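Long-range contacts in adenylate cyclase-like protein (Chlamydia trachomatis, PDB 4QO6), which forms part of the inner membrane ring of the type III secretion system as the structural protein CdsD, of which this chain is a periplasmic piece: residues F160-V166 with G191-K196; V102-K108 with D131-E137. All coordinates share one frame. Residues are numbered along the deposited sequence.

Interaction 1 of 2, residues F160-V166 with G191-K196; sequences FTNGEAV and GIRAVK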
ATOM      1  N   PHE A 160     -10.016  15.502   1.800  1.00 31.62           N
ATOM      2  CA  PHE A 160      -9.079  14.479   1.316  1.00 32.49           C
ATOM      3  C   PHE A 160      -9.776  13.169   0.957  1.00 34.04           C
ATOM      4  O   PHE A 160     -10.419  12.549   1.813  1.00 37.19           O
ATOM      5  CB  PHE A 160      -8.009  14.181   2.336  1.00 31.01           C
ATOM      6  CG  PHE A 160      -7.007  13.202   1.847  1.00 32.57           C
ATOM      7  CD1 PHE A 160      -6.034  13.599   0.935  1.00 28.50           C
ATOM      8  CD2 PHE A 160      -7.052  11.865   2.259  1.00 32.68           C
ATOM      9  CE1 PHE A 160      -5.133  12.694   0.446  1.00 29.90           C
ATOM     10  CE2 PHE A 160      -6.124  10.961   1.777  1.00 32.46           C
ATOM     11  CZ  PHE A 160      -5.160  11.385   0.871  1.00 30.81           C
ATOM     12  N   THR A 161      -9.692  12.780  -0.305  1.00 34.58           N
ATOM     13  CA  THR A 161     -10.205  11.474  -0.737  1.00 39.78           C
ATOM     14  C   THR A 161      -9.327  10.922  -1.861  1.00 37.03           C
ATOM     15  O   THR A 161      -8.999  11.643  -2.789  1.00 33.14           O
ATOM     16  CB  THR A 161     -11.679  11.481  -1.242  1.00 41.80           C
ATOM     17  OG1 THR A 161     -11.710  11.854  -2.605  1.00 42.33           O
ATOM     18  CG2 THR A 161     -12.587  12.443  -0.468  1.00 46.70           C
ATOM     19  N   ASN A 162      -8.922   9.657  -1.703  1.00 40.33           N
ATOM     20  CA  ASN A 162      -8.279   8.877  -2.714  1.00 36.89           C
ATOM     21  C   ASN A 162      -6.982   9.479  -3.193  1.00 40.60           C
ATOM     22  O   ASN A 162      -6.694   9.436  -4.392  1.00 39.06           O
ATOM     23  CB  ASN A 162      -9.210   8.615  -3.885  1.00 42.66           C
ATOM     24  CG  ASN A 162      -8.875   7.308  -4.595  1.00 54.63           C
ATOM     25  OD1 ASN A 162      -8.806   6.233  -3.966  1.00 57.48           O
ATOM     26  ND2 ASN A 162      -8.625   7.390  -5.896  1.00 61.83           N
ATOM     27  N   GLY A 163      -6.188  10.011  -2.250  1.00 39.33           N
ATOM     28  CA  GLY A 163      -4.846  10.558  -2.541  1.00 35.43           C
ATOM     29  C   GLY A 163      -4.904  12.017  -2.975  1.00 34.73           C
ATOM     30  O   GLY A 163      -3.853  12.640  -3.257  1.00 29.00           O
ATOM     31  N   GLU A 164      -6.132  12.549  -3.051  1.00 29.92           N
ATOM     32  CA  GLU A 164      -6.358  13.930  -3.509  1.00 32.68           C
ATOM     33  C   GLU A 164      -6.835  14.890  -2.396  1.00 27.69           C
ATOM     34  O   GLU A 164      -7.901  14.700  -1.758  1.00 23.42           O
ATOM     35  CB  GLU A 164      -7.338  13.938  -4.692  1.00 38.05           C
ATOM     36  CG  GLU A 164      -7.351  15.270  -5.416  1.00 41.59           C
ATOM     37  CD  GLU A 164      -8.354  15.330  -6.544  1.00 46.42           C
ATOM     38  OE1 GLU A 164      -9.580  15.551  -6.296  1.00 46.93           O
ATOM     39  OE2 GLU A 164      -7.887  15.165  -7.679  1.00 52.10           O
ATOM     40  N   ALA A 165      -5.969  15.847  -2.108  1.00 27.38           N
ATOM     41  CA  ALA A 165      -6.256  16.956  -1.193  1.00 29.08           C
ATOM     42  C   ALA A 165      -6.857  18.192  -1.916  1.00 28.27           C
ATOM     43  O   ALA A 165      -6.205  18.743  -2.811  1.00 28.90           O
ATOM     44  CB  ALA A 165      -4.959  17.379  -0.523  1.00 27.42           C
ATOM     45  N   VAL A 166      -8.005  18.666  -1.444  1.00 27.36           N
ATOM     46  CA  VAL A 166      -8.660  19.879  -1.966  1.00 30.15           C
ATOM     47  C   VAL A 166      -8.660  21.034  -0.930  1.00 32.17           C
ATOM     48  O   VAL A 166      -9.166  20.898   0.191  1.00 29.13           O
ATOM     49  CB  VAL A 166     -10.134  19.632  -2.429  1.00 30.32           C
ATOM     50  CG1 VAL A 166     -10.700  20.867  -3.092  1.00 32.98           C
ATOM     51  CG2 VAL A 166     -10.272  18.499  -3.450  1.00 30.91           C
ATOM     52  N   GLY A 191      -0.038   9.550   2.303  1.00 50.03           N
ATOM     53  CA  GLY A 191      -0.544   9.061   1.020  1.00 48.90           C
ATOM     54  C   GLY A 191      -1.189  10.131   0.148  1.00 48.12           C
ATOM     55  O   GLY A 191      -2.291   9.930  -0.345  1.00 47.52           O
ATOM     56  N   ILE A 192      -0.482  11.247  -0.057  1.00 43.37           N
ATOM     57  CA  ILE A 192      -0.973  12.349  -0.868  1.00 40.86           C
ATOM     58  C   ILE A 192      -0.364  12.313  -2.242  1.00 40.48           C
ATOM     59  O   ILE A 192       0.854  12.460  -2.372  1.00 40.12           O
ATOM     60  CB  ILE A 192      -0.677  13.697  -0.188  1.00 40.22           C
ATOM     61  CG1 ILE A 192      -1.621  13.856   1.009  1.00 39.23           C
ATOM     62  CG2 ILE A 192      -0.879  14.843  -1.156  1.00 44.09           C
ATOM     63  CD1 ILE A 192      -1.304  15.049   1.856  1.00 40.34           C
ATOM     64  N   ARG A 193      -1.222  12.139  -3.253  1.00 43.43           N
ATOM     65  CA  ARG A 193      -0.830  12.148  -4.671  1.00 47.19           C
ATOM     66  C   ARG A 193      -1.037  13.498  -5.364  1.00 44.65           C
ATOM     67  O   ARG A 193      -0.290  13.853  -6.274  1.00 50.28           O
ATOM     68  CB  ARG A 193      -1.635  11.107  -5.455  1.00 55.40           C
ATOM     69  CG  ARG A 193      -1.309   9.657  -5.147  1.00 63.92           C
ATOM     70  CD  ARG A 193      -2.450   8.773  -5.623  1.00 71.78           C
ATOM     71  NE  ARG A 193      -2.163   7.347  -5.492  1.00 80.52           N
ATOM     72  CZ  ARG A 193      -3.010   6.364  -5.823  1.00 85.21           C
ATOM     73  NH1 ARG A 193      -4.225   6.628  -6.310  1.00 84.89           N
ATOM     74  NH2 ARG A 193      -2.640   5.099  -5.656  1.00 86.42           N
ATOM     75  N   ALA A 194      -2.065  14.234  -4.979  1.00 41.05           N
ATOM     76  CA  ALA A 194      -2.331  15.545  -5.588  1.00 41.40           C
ATOM     77  C   ALA A 194      -2.964  16.521  -4.609  1.00 43.83           C
ATOM     78  O   ALA A 194      -3.846  16.117  -3.782  1.00 37.35           O
ATOM     79  CB  ALA A 194      -3.269  15.379  -6.779  1.00 41.45           C
ATOM     80  N   VAL A 195      -2.558  17.793  -4.726  1.00 40.60           N
ATOM     81  CA  VAL A 195      -3.273  18.901  -4.034  1.00 42.14           C
ATOM     82  C   VAL A 195      -3.987  19.784  -5.040  1.00 40.02           C
ATOM     83  O   VAL A 195      -3.361  20.292  -5.939  1.00 48.19           O
ATOM     84  CB  VAL A 195      -2.325  19.784  -3.218  1.00 43.72           C
ATOM     85  CG1 VAL A 195      -3.107  20.904  -2.522  1.00 42.89           C
ATOM     86  CG2 VAL A 195      -1.567  18.927  -2.198  1.00 43.63           C
ATOM     87  N   LYS A 196      -5.299  19.911  -4.927  1.00 39.61           N
ATOM     88  CA  LYS A 196      -6.065  20.831  -5.761  1.00 40.71           C
ATOM     89  C   LYS A 196      -6.313  22.110  -4.955  1.00 40.47           C
ATOM     90  O   LYS A 196      -7.094  22.089  -4.004  1.00 37.07           O
ATOM     91  CB  LYS A 196      -7.435  20.251  -6.151  1.00 42.27           C
ATOM     92  CG  LYS A 196      -7.451  18.988  -7.018  1.00 44.83           C
ATOM     93  CD  LYS A 196      -7.288  19.287  -8.500  1.00 50.58           C
ATOM     94  CE  LYS A 196      -7.307  18.000  -9.338  1.00 58.13           C
ATOM     95  NZ  LYS A 196      -6.176  17.930 -10.321  1.00 55.31           N
TER
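The CA-to-CB bond of F160, on strand 157-161, points toward 191-196. Its CZ lies 3.4 Å from G191 O, which sits at the ring edge, and its CE1 packs 3.7 Å from I192 CG1. T161 to E164 form a type I' turn, closed by T161 N to E164 O and E164 N to T161 O, both 3.0 Å. N162 and G163 take the positive phi values of this turn. A CB on G163 would also clash with R193 CD. G163 O accepts two hydrogen bonds, from R193 N (2.7 Å) and A194 N (3.0 Å). From E164 onward the pairing with A194-K196 is parallel. A165 N donates to A194 O (2.7 Å), and A165 O accepts from K196 N (2.6 Å). E164, V166, A194 and K196 share one sheet face; A165 and V195 share the other. E164 OE2 stays 4.2 Å from K196 NZ, beyond a salt bridge. The join of this BON beta-alpha-beta unit therefore rests mainly on backbone hydrogen bonds, with charge attraction secondary.

Interaction 2 of 2, residues V102-K108 with D131-E137; sequences VISGYLK and DNKVIIE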
ATOM      1  N   VAL A 102       1.357  -7.510   1.160  1.00 19.82           N
ATOM      2  CA  VAL A 102       1.175  -6.089   1.392  1.00 21.06           C
ATOM      3  C   VAL A 102      -0.222  -5.700   0.927  1.00 21.02           C
ATOM      4  O   VAL A 102      -0.602  -6.008  -0.198  1.00 18.41           O
ATOM      5  CB  VAL A 102       2.184  -5.257   0.589  1.00 22.04           C
ATOM      6  CG1 VAL A 102       1.928  -3.764   0.791  1.00 22.76           C
ATOM      7  CG2 VAL A 102       3.619  -5.593   1.012  1.00 23.92           C
ATOM      8  N   ILE A 103      -0.990  -5.070   1.808  1.00 22.80           N
ATOM      9  CA  ILE A 103      -2.363  -4.656   1.520  1.00 23.69           C
ATOM     10  C   ILE A 103      -2.336  -3.116   1.463  1.00 23.23           C
ATOM     11  O   ILE A 103      -1.818  -2.464   2.389  1.00 22.27           O
ATOM     12  CB  ILE A 103      -3.383  -5.204   2.581  1.00 26.83           C
ATOM     13  CG1 ILE A 103      -4.819  -4.778   2.272  1.00 28.74           C
ATOM     14  CG2 ILE A 103      -3.095  -4.729   3.988  1.00 25.75           C
ATOM     15  CD1 ILE A 103      -5.509  -5.760   1.376  1.00 32.39           C
ATOM     16  N   SER A 104      -2.916  -2.530   0.407  1.00 20.91           N
ATOM     17  CA  SER A 104      -2.751  -1.089   0.177  1.00 21.84           C
ATOM     18  C   SER A 104      -4.000  -0.503  -0.404  1.00 20.04           C
ATOM     19  O   SER A 104      -4.835  -1.234  -0.891  1.00 18.32           O
ATOM     20  CB  SER A 104      -1.544  -0.826  -0.751  1.00 21.35           C
ATOM     21  OG  SER A 104      -1.834  -1.384  -2.005  1.00 22.08           O
ATOM     22  N   GLY A 105      -4.076   0.827  -0.370  1.00 21.76           N
ATOM     23  CA  GLY A 105      -5.215   1.636  -0.840  1.00 22.02           C
ATOM     24  C   GLY A 105      -5.693   2.619   0.232  1.00 25.03           C
ATOM     25  O   GLY A 105      -5.008   2.817   1.233  1.00 26.11           O
ATOM     26  N   TYR A 106      -6.891   3.191   0.039  1.00 25.98           N
ATOM     27  CA  TYR A 106      -7.503   4.186   0.930  1.00 27.93           C
ATOM     28  C   TYR A 106      -8.793   3.670   1.523  1.00 26.89           C
ATOM     29  O   TYR A 106      -9.506   3.007   0.840  1.00 31.43           O
ATOM     30  CB  TYR A 106      -7.840   5.486   0.132  1.00 28.28           C
ATOM     31  CG  TYR A 106      -6.610   6.150  -0.389  1.00 26.76           C
ATOM     32  CD1 TYR A 106      -5.831   6.932   0.440  1.00 26.58           C
ATOM     33  CD2 TYR A 106      -6.183   5.938  -1.695  1.00 25.90           C
ATOM     34  CE1 TYR A 106      -4.652   7.496  -0.020  1.00 27.96           C
ATOM     35  CE2 TYR A 106      -5.024   6.521  -2.164  1.00 27.12           C
ATOM     36  CZ  TYR A 106      -4.274   7.301  -1.329  1.00 26.94           C
ATOM     37  OH  TYR A 106      -3.115   7.866  -1.799  1.00 29.78           O
ATOM     38  N   LEU A 107      -9.064   3.964   2.782  1.00 29.81           N
ATOM     39  CA  LEU A 107     -10.385   3.802   3.412  1.00 37.10           C
ATOM     40  C   LEU A 107     -10.723   5.175   3.991  1.00 41.22           C
ATOM     41  O   LEU A 107      -9.841   6.023   4.144  1.00 39.31           O
ATOM     42  CB  LEU A 107     -10.403   2.738   4.553  1.00 38.15           C
ATOM     43  CG  LEU A 107     -10.169   1.291   4.078  1.00 40.22           C
ATOM     44  CD1 LEU A 107      -9.911   0.290   5.176  1.00 41.66           C
ATOM     45  CD2 LEU A 107     -11.349   0.843   3.239  1.00 42.57           C
ATOM     46  N   LYS A 108     -11.996   5.379   4.300  1.00 45.48           N
ATOM     47  CA  LYS A 108     -12.514   6.687   4.652  1.00 46.52           C
ATOM     48  C   LYS A 108     -12.222   6.935   6.098  1.00 45.20           C
ATOM     49  O   LYS A 108     -11.689   7.969   6.408  1.00 42.99           O
ATOM     50  CB  LYS A 108     -14.017   6.772   4.384  1.00 51.86           C
ATOM     51  CG  LYS A 108     -14.624   8.148   4.582  1.00 62.17           C
ATOM     52  CD  LYS A 108     -14.680   8.946   3.285  1.00 71.46           C
ATOM     53  CE  LYS A 108     -15.014  10.417   3.547  1.00 76.70           C
ATOM     54  NZ  LYS A 108     -14.674  11.294   2.385  1.00 79.41           N
ATOM     55  N   ASP A 131       1.712  -7.192   5.716  1.00 26.90           N
ATOM     56  CA  ASP A 131       2.077  -5.804   6.026  1.00 28.26           C
ATOM     57  C   ASP A 131       0.944  -4.847   5.621  1.00 29.65           C
ATOM     58  O   ASP A 131       0.513  -4.807   4.459  1.00 23.95           O
ATOM     59  CB  ASP A 131       3.357  -5.405   5.248  1.00 31.66           C
ATOM     60  CG  ASP A 131       3.874  -4.006   5.614  1.00 39.01           C
ATOM     61  OD1 ASP A 131       3.590  -3.509   6.727  1.00 46.91           O
ATOM     62  OD2 ASP A 131       4.595  -3.386   4.806  1.00 45.74           O
ATOM     63  N   ASN A 132       0.506  -4.013   6.545  1.00 31.26           N
ATOM     64  CA  ASN A 132      -0.613  -3.171   6.263  1.00 33.80           C
ATOM     65  C   ASN A 132      -0.209  -1.767   5.908  1.00 30.93           C
ATOM     66  O   ASN A 132       0.301  -1.076   6.749  1.00 34.25           O
ATOM     67  CB  ASN A 132      -1.570  -3.094   7.429  1.00 38.68           C
ATOM     68  CG  ASN A 132      -2.503  -1.931   7.278  1.00 43.65           C
ATOM     69  OD1 ASN A 132      -3.207  -1.812   6.266  1.00 37.36           O
ATOM     70  ND2 ASN A 132      -2.459  -1.020   8.230  1.00 47.95           N
ATOM     71  N   LYS A 133      -0.499  -1.343   4.674  1.00 27.60           N
ATOM     72  CA  LYS A 133      -0.175  -0.029   4.197  1.00 27.40           C
ATOM     73  C   LYS A 133      -1.386   0.787   3.795  1.00 25.74           C
ATOM     74  O   LYS A 133      -1.269   1.824   3.177  1.00 27.79           O
ATOM     75  CB  LYS A 133       0.796  -0.127   3.017  1.00 31.07           C
ATOM     76  CG  LYS A 133       2.126  -0.713   3.414  1.00 36.75           C
ATOM     77  CD  LYS A 133       3.198  -0.204   2.453  1.00 46.62           C
ATOM     78  CE  LYS A 133       4.601  -0.606   2.877  1.00 53.27           C
ATOM     79  NZ  LYS A 133       5.102  -1.716   2.018  1.00 59.15           N
ATOM     80  N   VAL A 134      -2.565   0.375   4.207  1.00 27.34           N
ATOM     81  CA  VAL A 134      -3.740   1.111   3.857  1.00 26.34           C
ATOM     82  C   VAL A 134      -3.696   2.507   4.491  1.00 29.30           C
ATOM     83  O   VAL A 134      -3.309   2.652   5.654  1.00 30.75           O
ATOM     84  CB  VAL A 134      -5.002   0.327   4.298  1.00 26.66           C
ATOM     85  CG1 VAL A 134      -6.247   1.178   4.120  1.00 26.40           C
ATOM     86  CG2 VAL A 134      -5.111  -0.943   3.466  1.00 27.42           C
ATOM     87  N   ILE A 135      -4.106   3.519   3.732  1.00 30.89           N
ATOM     88  CA  ILE A 135      -4.148   4.901   4.212  1.00 30.65           C
ATOM     89  C   ILE A 135      -5.583   5.239   4.752  1.00 31.71           C
ATOM     90  O   ILE A 135      -6.568   5.021   4.046  1.00 26.56           O
ATOM     91  CB  ILE A 135      -3.786   5.871   3.067  1.00 31.45           C
ATOM     92  CG1 ILE A 135      -2.471   5.497   2.336  1.00 32.21           C
ATOM     93  CG2 ILE A 135      -3.705   7.319   3.568  1.00 35.48           C
ATOM     94  CD1 ILE A 135      -1.220   5.860   3.064  1.00 33.00           C
ATOM     95  N   ILE A 136      -5.718   5.791   5.969  1.00 32.31           N
ATOM     96  CA  ILE A 136      -7.070   6.210   6.471  1.00 33.53           C
ATOM     97  C   ILE A 136      -7.311   7.709   6.180  1.00 32.87           C
ATOM     98  O   ILE A 136      -6.582   8.562   6.661  1.00 29.95           O
ATOM     99  CB  ILE A 136      -7.262   5.950   7.986  1.00 33.94           C
ATOM    100  CG1 ILE A 136      -6.889   4.504   8.370  1.00 35.39           C
ATOM    101  CG2 ILE A 136      -8.696   6.254   8.418  1.00 31.03           C
ATOM    102  CD1 ILE A 136      -7.559   3.445   7.519  1.00 39.54           C
ATOM    103  N   GLU A 137      -8.316   8.023   5.388  1.00 32.25           N
ATOM    104  CA  GLU A 137      -8.566   9.419   4.989  1.00 36.62           C
ATOM    105  C   GLU A 137      -8.807  10.387   6.157  1.00 34.29           C
ATOM    106  O   GLU A 137      -8.191  11.433   6.214  1.00 32.24           O
ATOM    107  CB  GLU A 137      -9.689   9.510   3.947  1.00 37.34           C
ATOM    108  CG  GLU A 137      -9.224   9.101   2.548  1.00 40.00           C
ATOM    109  CD  GLU A 137     -10.358   8.774   1.576  1.00 43.00           C
ATOM    110  OE1 GLU A 137     -11.558   8.910   1.941  1.00 38.03           O
ATOM    111  OE2 GLU A 137     -10.036   8.401   0.418  1.00 40.90           O
TER
HETATM  112  O   HOH W   1      -1.544   2.261   0.732  1.00 39.04           O
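V134 lies between two apolar partners. Its CG2 is 4.0 Å from I103 CG1, and its CG1 is 3.9 Å from L107 CD1. I136 continues this row, with CD1 4.2 Å from L107 CB. Helix 110-123 covers this end: L116 touches L107 and A113 touches I136. On the other sheet face, Y106 CD1 packs 3.5 Å from I135 CB.

The backbones run parallel. I103 N donates to D131 O (3.1 Å), and K133 N to I103 O (2.9 Å). Beyond a break, I135 N donates to G105 O (2.7 Å), L107 N to I135 O (3.0 Å) and E137 N to L107 O (2.8 Å). At the break a water accepts from G105 N (3.1 Å) and donates to K133 O (2.5 Å). The backbone angles of G105 call for glycine. N132 OD1 accepts from V134 N (3.1 Å), an Asx turn.

At the edge, within 131-137, K133 NZ makes a salt bridge to D131 OD2 (3.3 Å); its hydrogen bond is weak. Across the segments, K108 NZ makes a long one to E137 OE1 (3.9 Å). The strands of this beta-alpha-beta unit are thus held by backbone bonds and apolar contacts, with water spanning the break, while Y106 OH and E137 OE2 bond outside these segments, to G191 O and N162 N.

Interaction 2 comes first along the chain. It closes the crossover from strand 100-107 through helix 110-123 to strand 130-136. The chain then enters helix 137-150 and strand 157-161. Interaction 1 follows, closing the crossover from strand 164-172 through helix 176-187 to strand 194-202. The two neither nest nor cross; they lie in series, in separate three-stranded sheets. Their centres are 14 Å apart, yet they touch. Y106 OH lies 2.7 Å from G191 O, a probable hydrogen bond tying strand 100-107 to the loop before strand 194-202. E137 OE2, at the start of helix 137-150, lies 2.7 Å from N162 N, probably bonding the turn between strands 157-161 and 164-172. Together they join the sheets, in keeping with the extended periplasmic piece.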